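Local coordinates for galactitol 1-phosphate 5-dehydrogenase (Escherichia coli, PDB 4UEJ), which catalyses the zinc- and NAD-dependent oxidation of galactitol 1-phosphate to D-tagatose 6-phosphate, at residues D26-I32 and E119-R125; I32-L37 and G115-E119; T147-A152 and S286-Y290; Q231-T236 and A254-G260. The contacts are given in a common frame with arbitrary orientation. Where two conformers were deposited one is given. Residues are numbered along the deposited sequence.

Interaction 1: residues D26-I32 and E119-R125; sequences DEVRVKI and EYIVVKR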
loop_
_atom_site.group_PDB
_atom_site.type_symbol
_atom_site.label_atom_id
_atom_site.label_comp_id
_atom_site.label_asym_id
_atom_site.label_seq_id
_atom_site.Cartn_x
_atom_site.Cartn_y
_atom_site.Cartn_z
ATOM N N ASP A 26 -20.886 13.484 -31.928
ATOM C CA ASP A 26 -20.863 13.400 -30.474
ATOM C C ASP A 26 -19.885 14.387 -29.837
ATOM O O ASP A 26 -19.508 14.235 -28.671
ATOM C CB ASP A 26 -20.544 11.959 -30.030
ATOM C CG ASP A 26 -19.130 11.511 -30.403
ATOM O OD1 ASP A 26 -18.503 12.111 -31.301
ATOM O OD2 ASP A 26 -18.646 10.533 -29.793
ATOM N N GLU A 27 -19.492 15.408 -30.590
ATOM C CA GLU A 27 -18.609 16.434 -30.045
ATOM C C GLU A 27 -19.349 17.713 -29.673
ATOM O O GLU A 27 -20.460 17.959 -30.136
ATOM C CB GLU A 27 -17.494 16.765 -31.038
ATOM C CG GLU A 27 -16.494 15.658 -31.200
ATOM C CD GLU A 27 -15.427 15.980 -32.226
ATOM O OE1 GLU A 27 -15.680 16.810 -33.127
ATOM O OE2 GLU A 27 -14.326 15.412 -32.119
ATOM N N VAL A 28 -18.722 18.518 -28.820
ATOM C CA VAL A 28 -19.204 19.862 -28.521
ATOM C C VAL A 28 -18.044 20.841 -28.613
ATOM O O VAL A 28 -16.882 20.443 -28.527
ATOM C CB VAL A 28 -19.818 19.965 -27.108
ATOM C CG1 VAL A 28 -20.968 18.987 -26.944
ATOM C CG2 VAL A 28 -18.751 19.707 -26.056
ATOM N N ARG A 29 -18.351 22.122 -28.780
ATOM C CA ARG A 29 -17.312 23.135 -28.684
ATOM C C ARG A 29 -17.561 23.984 -27.455
ATOM O O ARG A 29 -18.686 24.407 -27.196
ATOM C CB ARG A 29 -17.253 24.030 -29.932
ATOM C CG ARG A 29 -16.120 25.045 -29.867
ATOM C CD ARG A 29 -15.779 25.656 -31.224
ATOM N NE ARG A 29 -16.920 26.326 -31.835
ATOM C CZ ARG A 29 -17.421 26.008 -33.021
ATOM N NH1 ARG A 29 -16.878 25.027 -33.728
ATOM N NH2 ARG A 29 -18.465 26.674 -33.502
ATOM N N VAL A 30 -16.502 24.221 -26.702
ATOM C CA VAL A 30 -16.607 25.018 -25.490
ATOM C C VAL A 30 -15.872 26.344 -25.625
ATOM O O VAL A 30 -14.708 26.384 -25.999
ATOM C CB VAL A 30 -16.042 24.260 -24.274
ATOM C CG1 VAL A 30 -16.215 25.086 -23.016
ATOM C CG2 VAL A 30 -16.723 22.903 -24.131
ATOM N N LYS A 31 -16.555 27.435 -25.304
ATOM C CA LYS A 31 -15.884 28.712 -25.171
ATOM C C LYS A 31 -15.375 28.802 -23.740
ATOM O O LYS A 31 -16.162 28.829 -22.793
ATOM C CB LYS A 31 -16.827 29.864 -25.501
ATOM C CG LYS A 31 -16.178 31.220 -25.413
ATOM C CD LYS A 31 -17.172 32.314 -25.802
ATOM C CE LYS A 31 -16.717 33.680 -25.317
ATOM N NZ LYS A 31 -17.692 34.750 -25.693
ATOM N N ILE A 32 -14.056 28.813 -23.584
ATOM C CA ILE A 32 -13.444 28.660 -22.270
ATOM C C ILE A 32 -13.480 29.956 -21.454
ATOM O O ILE A 32 -13.093 31.027 -21.936
ATOM C CB ILE A 32 -12.001 28.147 -22.419
ATOM C CG1 ILE A 32 -12.035 26.748 -23.037
ATOM C CG2 ILE A 32 -11.292 28.108 -21.081
ATOM C CD1 ILE A 32 -10.686 26.169 -23.356
ATOM N N GLU A 119 -9.031 29.861 -26.237
ATOM C CA GLU A 119 -10.338 30.509 -26.213
ATOM C C GLU A 119 -11.470 29.530 -26.474
ATOM O O GLU A 119 -12.552 29.650 -25.898
ATOM C CB GLU A 119 -10.404 31.637 -27.237
ATOM C CG GLU A 119 -9.566 32.828 -26.898
ATOM C CD GLU A 119 -9.742 33.929 -27.917
ATOM O OE1 GLU A 119 -10.818 34.566 -27.921
ATOM O OE2 GLU A 119 -8.815 34.139 -28.726
ATOM N N TYR A 120 -11.216 28.570 -27.357
ATOM C CA TYR A 120 -12.191 27.539 -27.676
ATOM C C TYR A 120 -11.538 26.174 -27.744
ATOM O O TYR A 120 -10.354 26.053 -28.056
ATOM C CB TYR A 120 -12.879 27.813 -29.016
ATOM C CG TYR A 120 -13.663 29.098 -29.079
ATOM C CD1 TYR A 120 -13.035 30.297 -29.387
ATOM C CD2 TYR A 120 -15.038 29.113 -28.869
ATOM C CE1 TYR A 120 -13.748 31.481 -29.465
ATOM C CE2 TYR A 120 -15.763 30.305 -28.948
ATOM C CZ TYR A 120 -15.109 31.481 -29.247
ATOM O OH TYR A 120 -15.809 32.671 -29.329
ATOM N N ILE A 121 -12.318 25.144 -27.457
ATOM C CA ILE A 121 -11.838 23.786 -27.647
ATOM C C ILE A 121 -12.981 22.882 -28.111
ATOM O O ILE A 121 -14.136 23.098 -27.753
ATOM C CB ILE A 121 -11.195 23.244 -26.348
ATOM C CG1 ILE A 121 -10.454 21.930 -26.619
ATOM C CG2 ILE A 121 -12.246 23.116 -25.225
ATOM C CD1 ILE A 121 -9.696 21.383 -25.410
ATOM N N VAL A 122 -12.666 21.894 -28.941
ATOM C CA VAL A 122 -13.644 20.888 -29.308
ATOM C C VAL A 122 -13.309 19.585 -28.579
ATOM O O VAL A 122 -12.166 19.147 -28.586
ATOM C CB VAL A 122 -13.675 20.662 -30.831
ATOM C CG1 VAL A 122 -14.487 19.428 -31.173
ATOM C CG2 VAL A 122 -14.247 21.896 -31.529
ATOM N N VAL A 123 -14.304 19.002 -27.918
ATOM C CA VAL A 123 -14.128 17.760 -27.160
ATOM C C VAL A 123 -15.354 16.863 -27.317
ATOM O O VAL A 123 -16.375 17.294 -27.848
ATOM C CB VAL A 123 -13.900 18.019 -25.647
ATOM C CG1 VAL A 123 -12.699 18.931 -25.416
ATOM C CG2 VAL A 123 -15.146 18.613 -25.010
ATOM N N LYS A 124 -15.262 15.621 -26.844
ATOM C CA LYS A 124 -16.422 14.735 -26.850
ATOM C C LYS A 124 -17.443 15.178 -25.810
ATOM O O LYS A 124 -17.085 15.768 -24.793
ATOM C CB LYS A 124 -16.015 13.284 -26.576
ATOM C CG LYS A 124 -14.916 12.763 -27.473
ATOM C CD LYS A 124 -15.234 12.946 -28.935
ATOM C CE LYS A 124 -14.086 12.406 -29.774
ATOM N NZ LYS A 124 -14.278 12.613 -31.232
ATOM N N ARG A 125 -18.714 14.893 -26.075
ATOM C CA ARG A 125 -19.770 15.080 -25.076
ATOM C C ARG A 125 -19.367 14.491 -23.725
ATOM O O ARG A 125 -19.610 15.083 -22.669
ATOM C CB ARG A 125 -21.081 14.441 -25.555
ATOM C CG ARG A 125 -22.165 14.326 -24.479
ATOM C CD ARG A 125 -22.584 15.690 -23.967
ATOM N NE ARG A 125 -23.560 15.600 -22.884
ATOM C CZ ARG A 125 -23.250 15.577 -21.589
ATOM N NH1 ARG A 125 -21.982 15.629 -21.197
ATOM N NH2 ARG A 125 -24.212 15.501 -20.679
HETATM O O HOH W 1 -12.889 32.076 -24.589
#
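Strands 27-32 and 120-124 run antiparallel, with axes 4.6 Å apart at closest. Backbone bonds join V28 to V123 and V30 to I121 in both directions. I32 N to E119 O (2.9 Å) and R125 N to D26 O (2.8 Å) extend the pairing at the two ends. V28, V30, I121 and V123 point to one apolar face, where the three valines pack on V128. V28 and V123 both take the m rotamer, and V28 CG2 lies 3.9 Å from V123 CG2. I32, also m at chi1, brings CD1 to 3.9 Å from I121 CG2. I121 adopts tt and also packs on F61 of strand 60-68. The other face mixes R29 and K31 with V122 and Y120. K31 is fully extended, and its CB lies 3.6 Å from Y120 CE2. R29 turns to p at chi3, and its NE forms a salt bridge with D66. K124 starts away from the partner strand, but its mmtt chain curls back, so that NZ makes a salt bridge with E27 OE2 at 2.9 Å. R125 sends its guanidinium to D74 instead. The pair belongs to the mixed sheet of the GroES-like domain of zinc-containing alcohol dehydrogenases.

Interaction 2: residues I32-L37 and G115-E119; sequences IASSGL and GGFAE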
loop_
_atom_site.group_PDB
_atom_site.type_symbol
_atom_site.label_atom_id
_atom_site.label_comp_id
_atom_site.label_asym_id
_atom_site.label_seq_id
_atom_site.Cartn_x
_atom_site.Cartn_y
_atom_site.Cartn_z
ATOM N N ILE A 32 -14.056 28.813 -23.584
ATOM C CA ILE A 32 -13.444 28.660 -22.270
ATOM C C ILE A 32 -13.480 29.956 -21.454
ATOM O O ILE A 32 -13.093 31.027 -21.936
ATOM C CB ILE A 32 -12.001 28.147 -22.419
ATOM C CG1 ILE A 32 -12.035 26.748 -23.037
ATOM C CG2 ILE A 32 -11.292 28.108 -21.081
ATOM C CD1 ILE A 32 -10.686 26.169 -23.356
ATOM N N ALA A 33 -13.963 29.845 -20.217
ATOM C CA ALA A 33 -14.158 31.005 -19.341
ATOM C C ALA A 33 -13.084 31.113 -18.268
ATOM O O ALA A 33 -12.698 32.210 -17.870
ATOM C CB ALA A 33 -15.531 30.946 -18.687
ATOM N N SER A 34 -12.609 29.963 -17.802
ATOM C CA SER A 34 -11.671 29.910 -16.688
ATOM C C SER A 34 -10.891 28.612 -16.776
ATOM O O SER A 34 -11.482 27.545 -16.913
ATOM C CB SER A 34 -12.407 29.997 -15.357
ATOM O OG SER A 34 -11.508 29.926 -14.259
ATOM N N SER A 35 -9.570 28.701 -16.703
ATOM C CA SER A 35 -8.721 27.549 -16.978
ATOM C C SER A 35 -7.478 27.582 -16.091
ATOM O O SER A 35 -6.669 28.508 -16.179
ATOM C CB SER A 35 -8.340 27.526 -18.467
ATOM O OG SER A 35 -7.649 26.335 -18.819
ATOM N N GLY A 36 -7.336 26.584 -15.222
ATOM C CA GLY A 36 -6.312 26.630 -14.190
ATOM C C GLY A 36 -5.055 25.875 -14.535
ATOM O O GLY A 36 -5.118 24.880 -15.257
ATOM N N LEU A 37 -3.918 26.340 -14.016
ATOM C CA LEU A 37 -2.653 25.610 -14.130
ATOM C C LEU A 37 -2.476 24.608 -12.988
ATOM O O LEU A 37 -2.519 24.990 -11.823
ATOM C CB LEU A 37 -1.478 26.586 -14.132
ATOM C CG LEU A 37 -0.067 26.019 -14.297
ATOM C CD1 LEU A 37 0.183 25.662 -15.749
ATOM C CD2 LEU A 37 0.980 27.003 -13.794
ATOM N N GLY A 115 -5.140 21.082 -24.925
ATOM C CA GLY A 115 -6.132 21.329 -23.899
ATOM C C GLY A 115 -6.634 22.757 -23.797
ATOM O O GLY A 115 -6.654 23.505 -24.769
ATOM N N GLY A 116 -7.008 23.134 -22.581
ATOM C CA GLY A 116 -7.856 24.290 -22.355
ATOM C C GLY A 116 -7.230 25.657 -22.119
ATOM O O GLY A 116 -7.936 26.584 -21.728
ATOM N N PHE A 117 -5.927 25.793 -22.346
ATOM C CA PHE A 117 -5.317 27.124 -22.367
ATOM C C PHE A 117 -5.559 27.734 -23.738
ATOM O O PHE A 117 -4.622 27.988 -24.505
ATOM C CB PHE A 117 -3.821 27.064 -22.038
ATOM C CG PHE A 117 -3.539 26.590 -20.644
ATOM C CD1 PHE A 117 -4.489 26.743 -19.648
ATOM C CD2 PHE A 117 -2.333 25.979 -20.326
ATOM C CE1 PHE A 117 -4.238 26.283 -18.359
ATOM C CE2 PHE A 117 -2.078 25.526 -19.040
ATOM C CZ PHE A 117 -3.025 25.683 -18.055
ATOM N N ALA A 118 -6.837 27.965 -24.027
ATOM C CA ALA A 118 -7.289 28.396 -25.343
ATOM C C ALA A 118 -8.646 29.074 -25.232
ATOM O O ALA A 118 -9.343 28.887 -24.249
ATOM C CB ALA A 118 -7.364 27.203 -26.289
ATOM N N GLU A 119 -9.031 29.861 -26.237
ATOM C CA GLU A 119 -10.338 30.509 -26.213
ATOM C C GLU A 119 -11.470 29.530 -26.474
ATOM O O GLU A 119 -12.552 29.650 -25.898
ATOM C CB GLU A 119 -10.404 31.637 -27.237
ATOM C CG GLU A 119 -9.566 32.828 -26.898
ATOM C CD GLU A 119 -9.742 33.929 -27.917
ATOM O OE1 GLU A 119 -10.818 34.566 -27.921
ATOM O OE2 GLU A 119 -8.815 34.139 -28.726
HETATM O O HOH W 1 -12.889 32.076 -24.589
#
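This contact lies in the GroES-like domain, where strand 27-36 turns a corner at a classic beta bulge, A33 and S34 both facing S62. The 115-119 loop fills the inside of that corner. Among the hydrogen bonds, I32 N donates to E119 O at 2.9 Å. Water 1 joins the same residues by donating to I32 O (2.9 Å) and E119 O (2.8 Å). S35 OG to G116 O (2.9 Å) is a weak hydrogen bond, and its proton has another acceptor within reach. F117 is the centre of an inverse gamma turn, closed by a weak bond from A118 N to G116 O at 2.9 Å. In the packing, I32 points into the loop, with CD1 3.2 Å from both G116 O and A118 O. The F117 ring reaches back to the 32-37 segment and presents its edge to S35, G36 and L37. F117 CZ lies 4.0 Å from L37 CD1. F117 also meets F326 and L344. L37 precedes C38, which binds the zinc taken by similarity to be catalytic, so the loop packs beside the chain leading into the metal site. At the ring edge, F117 CE1 comes within 3.5 Å of G36 O.

Interaction 3: residues T147-A152 and S286-Y290; sequences TVGLHA and SWMNY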
loop_
_atom_site.group_PDB
_atom_site.type_symbol
_atom_site.label_atom_id
_atom_site.label_comp_id
_atom_site.label_asym_id
_atom_site.label_seq_id
_atom_site.Cartn_x
_atom_site.Cartn_y
_atom_site.Cartn_z
ATOM N N THR A 147 -11.998 16.751 -7.485
ATOM C CA THR A 147 -12.246 15.319 -7.597
ATOM C C THR A 147 -11.001 14.475 -7.390
ATOM O O THR A 147 -11.130 13.300 -7.114
ATOM C CB THR A 147 -12.866 14.917 -8.955
ATOM O OG1 THR A 147 -11.954 15.204 -10.025
ATOM C CG2 THR A 147 -14.213 15.642 -9.160
ATOM N N VAL A 148 -9.813 15.054 -7.538
ATOM C CA VAL A 148 -8.585 14.308 -7.266
ATOM C C VAL A 148 -8.588 13.792 -5.819
ATOM O O VAL A 148 -8.408 12.584 -5.561
ATOM C CB VAL A 148 -7.342 15.162 -7.513
ATOM C CG1 VAL A 148 -6.098 14.423 -7.086
ATOM C CG2 VAL A 148 -7.253 15.538 -8.994
ATOM N N GLY A 149 -8.805 14.706 -4.882
ATOM C CA GLY A 149 -8.861 14.365 -3.476
ATOM C C GLY A 149 -10.046 13.480 -3.167
ATOM O O GLY A 149 -9.929 12.538 -2.393
ATOM N N LEU A 150 -11.186 13.769 -3.787
ATOM C CA LEU A 150 -12.381 12.982 -3.560
ATOM C C LEU A 150 -12.173 11.545 -4.018
ATOM O O LEU A 150 -12.683 10.621 -3.394
ATOM C CB LEU A 150 -13.589 13.571 -4.278
ATOM C CG LEU A 150 -14.100 14.889 -3.684
ATOM C CD1 LEU A 150 -15.375 15.302 -4.435
ATOM C CD2 LEU A 150 -14.408 14.704 -2.213
ATOM N N HIS A 151 -11.440 11.372 -5.111
ATOM C CA HIS A 151 -11.181 10.027 -5.624
ATOM C C HIS A 151 -10.351 9.228 -4.629
ATOM O O HIS A 151 -10.631 8.054 -4.384
ATOM C CB HIS A 151 -10.450 10.074 -6.965
ATOM C CG HIS A 151 -10.239 8.721 -7.564
ATOM N ND1 HIS A 151 -11.286 7.917 -7.967
ATOM C CD2 HIS A 151 -9.112 8.010 -7.798
ATOM C CE1 HIS A 151 -10.810 6.774 -8.429
ATOM N NE2 HIS A 151 -9.489 6.810 -8.349
ATOM N N ALA A 152 -9.333 9.868 -4.062
ATOM C CA ALA A 152 -8.532 9.216 -3.013
ATOM C C ALA A 152 -9.376 8.849 -1.795
ATOM O O ALA A 152 -9.247 7.727 -1.285
ATOM C CB ALA A 152 -7.373 10.088 -2.605
ATOM N N SER A 286 -3.618 5.999 -5.920
ATOM C CA SER A 286 -4.759 6.702 -6.467
ATOM C C SER A 286 -4.327 7.285 -7.799
ATOM O O SER A 286 -3.223 7.814 -7.931
ATOM C CB SER A 286 -5.259 7.798 -5.508
ATOM O OG SER A 286 -6.492 8.332 -5.973
ATOM N N TRP A 287 -5.168 7.139 -8.810
ATOM C CA TRP A 287 -4.776 7.621 -10.120
ATOM C C TRP A 287 -5.954 8.283 -10.741
ATOM O O TRP A 287 -7.033 7.691 -10.868
ATOM C CB TRP A 287 -4.255 6.499 -11.017
ATOM C CG TRP A 287 -3.635 7.012 -12.289
ATOM C CD1 TRP A 287 -4.012 6.713 -13.569
ATOM C CD2 TRP A 287 -2.544 7.933 -12.398
ATOM N NE1 TRP A 287 -3.210 7.379 -14.468
ATOM C CE2 TRP A 287 -2.305 8.140 -13.774
ATOM C CE3 TRP A 287 -1.735 8.595 -11.468
ATOM C CZ2 TRP A 287 -1.294 8.979 -14.239
ATOM C CZ3 TRP A 287 -0.740 9.430 -11.930
ATOM C CH2 TRP A 287 -0.526 9.616 -13.304
ATOM N N MET A 288 -5.744 9.544 -11.097
ATOM C CA MET A 288 -6.763 10.386 -11.693
ATOM C C MET A 288 -7.971 10.546 -10.782
ATOM O O MET A 288 -7.823 10.737 -9.578
ATOM C CB MET A 288 -7.164 9.838 -13.060
ATOM C CG MET A 288 -6.016 9.883 -14.042
ATOM S SD MET A 288 -6.535 9.766 -15.755
ATOM C CE MET A 288 -5.966 8.130 -16.179
ATOM N N ASN A 289 -9.167 10.527 -11.353
ATOM C CA ASN A 289 -10.321 10.944 -10.581
ATOM C C ASN A 289 -11.675 10.514 -11.118
ATOM O O ASN A 289 -12.602 11.319 -11.211
ATOM C CB ASN A 289 -10.283 12.477 -10.436
ATOM C CG ASN A 289 -9.719 13.205 -11.676
ATOM O OD1 ASN A 289 -8.639 12.893 -12.206
ATOM N ND2 ASN A 289 -10.442 14.218 -12.109
ATOM N N TYR A 290 -11.799 9.235 -11.449
ATOM C CA TYR A 290 -12.996 8.751 -12.115
ATOM C C TYR A 290 -13.475 7.467 -11.509
ATOM O O TYR A 290 -12.693 6.690 -10.956
ATOM C CB TYR A 290 -12.747 8.542 -13.612
ATOM C CG TYR A 290 -12.155 9.768 -14.224
ATOM C CD1 TYR A 290 -12.961 10.839 -14.563
ATOM C CD2 TYR A 290 -10.786 9.880 -14.416
ATOM C CE1 TYR A 290 -12.428 11.984 -15.090
ATOM C CE2 TYR A 290 -10.245 11.015 -14.950
ATOM C CZ TYR A 290 -11.077 12.069 -15.284
ATOM O OH TYR A 290 -10.562 13.224 -15.815
HETATM O O HOH W 2 -6.639 10.793 -7.059
#
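H151 lays its imidazole against the backbone of the 286-290 loop. N289 CA sits 4.2 Å from the ring centroid in an off-centre CH-pi contact, and Y290 N lies over a ring face. H151 CD2 is 3.2 Å from S286 OG and H151 CE1 is 3.2 Å from Y290 O. H151 is held at both nitrogens: ND1 pairs with E298, and NE2 with E280 of the second subunit. That E280 also accepts from W287 N, so the loop lies at the dimer interface. One turn earlier in helix 143-155, T147 OG1 accepts from N289 ND2 at 2.8 Å and is also bonded to E144 O. N289 ND2 makes a weak bond to the side chain of E144, by similarity a ligand of the catalytic zinc. Between helix and loop, water 2 donates to V148 O (2.9 Å) and M288 O (2.8 Å) and accepts from S286 OG (2.7 Å). The V148 side chain is about 5 Å from a bound zinc and about 4 Å from a bound glycerol. So one direct hydrogen bond, water 2 and the H151 ring set the loop on the helix, while N289 and H151 link it to E144 and the second subunit.

Interaction 4: residues Q231-T236 and A254-G260; sequences QLILET and AQLALVG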
loop_
_atom_site.group_PDB
_atom_site.type_symbol
_atom_site.label_atom_id
_atom_site.label_comp_id
_atom_site.label_asym_id
_atom_site.label_seq_id
_atom_site.Cartn_x
_atom_site.Cartn_y
_atom_site.Cartn_z
ATOM N N GLN A 231 -6.347 6.682 10.999
ATOM C CA GLN A 231 -5.768 7.701 10.146
ATOM C C GLN A 231 -5.973 7.417 8.678
ATOM O O GLN A 231 -5.940 6.280 8.231
ATOM C CB GLN A 231 -4.274 7.849 10.409
ATOM C CG GLN A 231 -3.957 8.558 11.690
ATOM C CD GLN A 231 -2.477 8.677 11.911
ATOM O OE1 GLN A 231 -1.684 8.085 11.181
ATOM N NE2 GLN A 231 -2.090 9.446 12.920
ATOM N N LEU A 232 -6.166 8.492 7.941
ATOM C CA LEU A 232 -6.142 8.475 6.486
ATOM C C LEU A 232 -5.219 9.595 6.074
ATOM O O LEU A 232 -5.524 10.780 6.289
ATOM C CB LEU A 232 -7.549 8.656 5.917
ATOM C CG LEU A 232 -7.644 8.942 4.425
ATOM C CD1 LEU A 232 -6.988 7.796 3.668
ATOM C CD2 LEU A 232 -9.114 9.103 4.020
ATOM N N ILE A 233 -4.080 9.220 5.512
ATOM C CA ILE A 233 -3.051 10.160 5.139
ATOM C C ILE A 233 -3.054 10.303 3.620
ATOM O O ILE A 233 -2.972 9.311 2.897
ATOM C CB ILE A 233 -1.676 9.682 5.625
ATOM C CG1 ILE A 233 -1.707 9.352 7.128
ATOM C CG2 ILE A 233 -0.607 10.682 5.282
ATOM C CD1 ILE A 233 -0.419 8.733 7.658
ATOM N N LEU A 234 -3.186 11.524 3.129
ATOM C CA LEU A 234 -3.084 11.738 1.687
ATOM C C LEU A 234 -1.764 12.403 1.379
ATOM O O LEU A 234 -1.494 13.512 1.842
ATOM C CB LEU A 234 -4.218 12.616 1.164
ATOM C CG LEU A 234 -5.485 11.942 0.667
ATOM C CD1 LEU A 234 -6.160 11.207 1.818
ATOM C CD2 LEU A 234 -6.403 12.998 0.042
ATOM N N GLU A 235 -0.939 11.721 0.603
ATOM C CA GLU A 235 0.324 12.258 0.139
ATOM C C GLU A 235 0.065 12.985 -1.172
ATOM O O GLU A 235 -0.143 12.340 -2.202
ATOM C CB GLU A 235 1.362 11.136 -0.047
ATOM C CG GLU A 235 2.797 11.611 0.065
ATOM C CD GLU A 235 3.088 12.748 -0.893
ATOM O OE1 GLU A 235 3.031 12.534 -2.125
ATOM O OE2 GLU A 235 3.298 13.874 -0.412
ATOM N N THR A 236 0.100 14.319 -1.142
ATOM C CA THR A 236 -0.181 15.100 -2.346
ATOM C C THR A 236 1.046 15.827 -2.895
ATOM O O THR A 236 0.994 16.377 -3.995
ATOM C CB THR A 236 -1.296 16.146 -2.097
ATOM O OG1 THR A 236 -0.799 17.229 -1.298
ATOM C CG2 THR A 236 -2.474 15.496 -1.383
ATOM N N ALA A 254 -2.916 2.740 9.706
ATOM C CA ALA A 254 -3.286 3.915 8.939
ATOM C C ALA A 254 -3.476 3.549 7.494
ATOM O O ALA A 254 -2.867 2.592 6.993
ATOM C CB ALA A 254 -2.228 5.037 9.071
ATOM N N GLN A 255 -4.372 4.279 6.848
ATOM C CA GLN A 255 -4.494 4.246 5.400
ATOM C C GLN A 255 -3.647 5.354 4.823
ATOM O O GLN A 255 -3.728 6.512 5.258
ATOM C CB GLN A 255 -5.938 4.421 4.953
ATOM C CG GLN A 255 -6.851 3.257 5.268
ATOM C CD GLN A 255 -8.288 3.629 5.023
ATOM O OE1 GLN A 255 -8.818 4.564 5.642
ATOM N NE2 GLN A 255 -8.918 2.941 4.090
ATOM N N LEU A 256 -2.833 5.025 3.831
ATOM C CA LEU A 256 -1.987 6.032 3.191
ATOM C C LEU A 256 -2.263 6.084 1.697
ATOM O O LEU A 256 -1.823 5.216 0.939
ATOM C CB LEU A 256 -0.507 5.744 3.445
ATOM C CG LEU A 256 0.542 6.491 2.615
ATOM C CD1 LEU A 256 0.308 8.001 2.629
ATOM C CD2 LEU A 256 1.926 6.150 3.126
ATOM N N ALA A 257 -2.982 7.125 1.287
ATOM C CA ALA A 257 -3.363 7.306 -0.112
ATOM C C ALA A 257 -2.336 8.145 -0.842
ATOM O O ALA A 257 -2.035 9.279 -0.450
ATOM C CB ALA A 257 -4.731 7.943 -0.224
ATOM N N LEU A 258 -1.807 7.583 -1.921
ATOM C CA LEU A 258 -0.746 8.229 -2.673
ATOM C C LEU A 258 -1.371 8.916 -3.866
ATOM O O LEU A 258 -1.902 8.259 -4.750
ATOM C CB LEU A 258 0.299 7.209 -3.128
ATOM C CG LEU A 258 1.002 6.405 -2.031
ATOM C CD1 LEU A 258 1.919 5.361 -2.660
ATOM C CD2 LEU A 258 1.779 7.311 -1.098
ATOM N N VAL A 259 -1.270 10.239 -3.876
ATOM C CA VAL A 259 -1.913 11.055 -4.880
ATOM C C VAL A 259 -0.850 11.669 -5.780
ATOM O O VAL A 259 -1.029 11.805 -6.987
ATOM C CB VAL A 259 -2.764 12.141 -4.203
ATOM C CG1 VAL A 259 -3.467 12.993 -5.229
ATOM C CG2 VAL A 259 -3.763 11.488 -3.249
ATOM N N GLY A 260 0.279 12.000 -5.172
ATOM C CA GLY A 260 1.360 12.695 -5.842
ATOM C C GLY A 260 2.319 11.773 -6.562
ATOM O O GLY A 260 2.842 10.827 -5.986
HETATM O O HOH W 3 -8.195 4.749 8.371
HETATM O O HOH W 4 2.227 10.361 -3.396
#
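Q231 O begins the pairing by accepting from Q255 N at 2.9 Å. Next, I233 N donates to Q255 O (2.7 Å), and I233 O accepts from A257 N (2.7 Å). E235 N then donates to A257 O (2.9 Å). E235 O takes two donors, V259 N at 2.9 Å and G260 N at 3.0 Å. Water 3 donates to Q231 O (2.7 Å) and Q255 OE1 (2.8 Å). These strands are the parallel pair of a beta-alpha-beta crossover in the Rossmann-type nucleotide-binding domain, connected through helix 240-249. The backbone of L232 and L234 is bonded on the other side to strand 163-167. On the face that carries I233 and L256, I233 CG2 meets L256 CD1 at 3.9 Å, and both residues pack on A246. On the opposite face, L234 CD1 lies 4.1 Å from A257 CB. On the buried E235 carboxylate, OE2 bonds T242 and A237 N, and OE1 bonds G238 N. Water 4 lies 2.6 Å from E235 OE1 and 2.7 Å from G260 O, with more acceptors in reach than protons. Q231 OE1 bonds G251 N and its NE2 bonds L227 O. Q255 OE1 also bonds K162, and its NE2 bonds A156 O. T236 OG1 pairs with I167 O.

From the N terminus, strand 27-36 enters interaction 1 and continues into interaction 2. The 115-119 loop returns first, so interaction 2 is nested inside the loop closed by interaction 1. The two share I32, E119 and water 1, and together they tie the 115-125 region to one strand of the GroES-like domain. Interaction 3 opens only after both have closed. It spans from helix 143-155 to the loop after strand 282-285, and interaction 4 is nested within that span, inside the Rossmann-type sheet. These two touch: V148 CG1 lies 3.5 Å from V259 CG1, and S286 N probably bonds L258 O at 3.1 Å. Both also reach the second subunit.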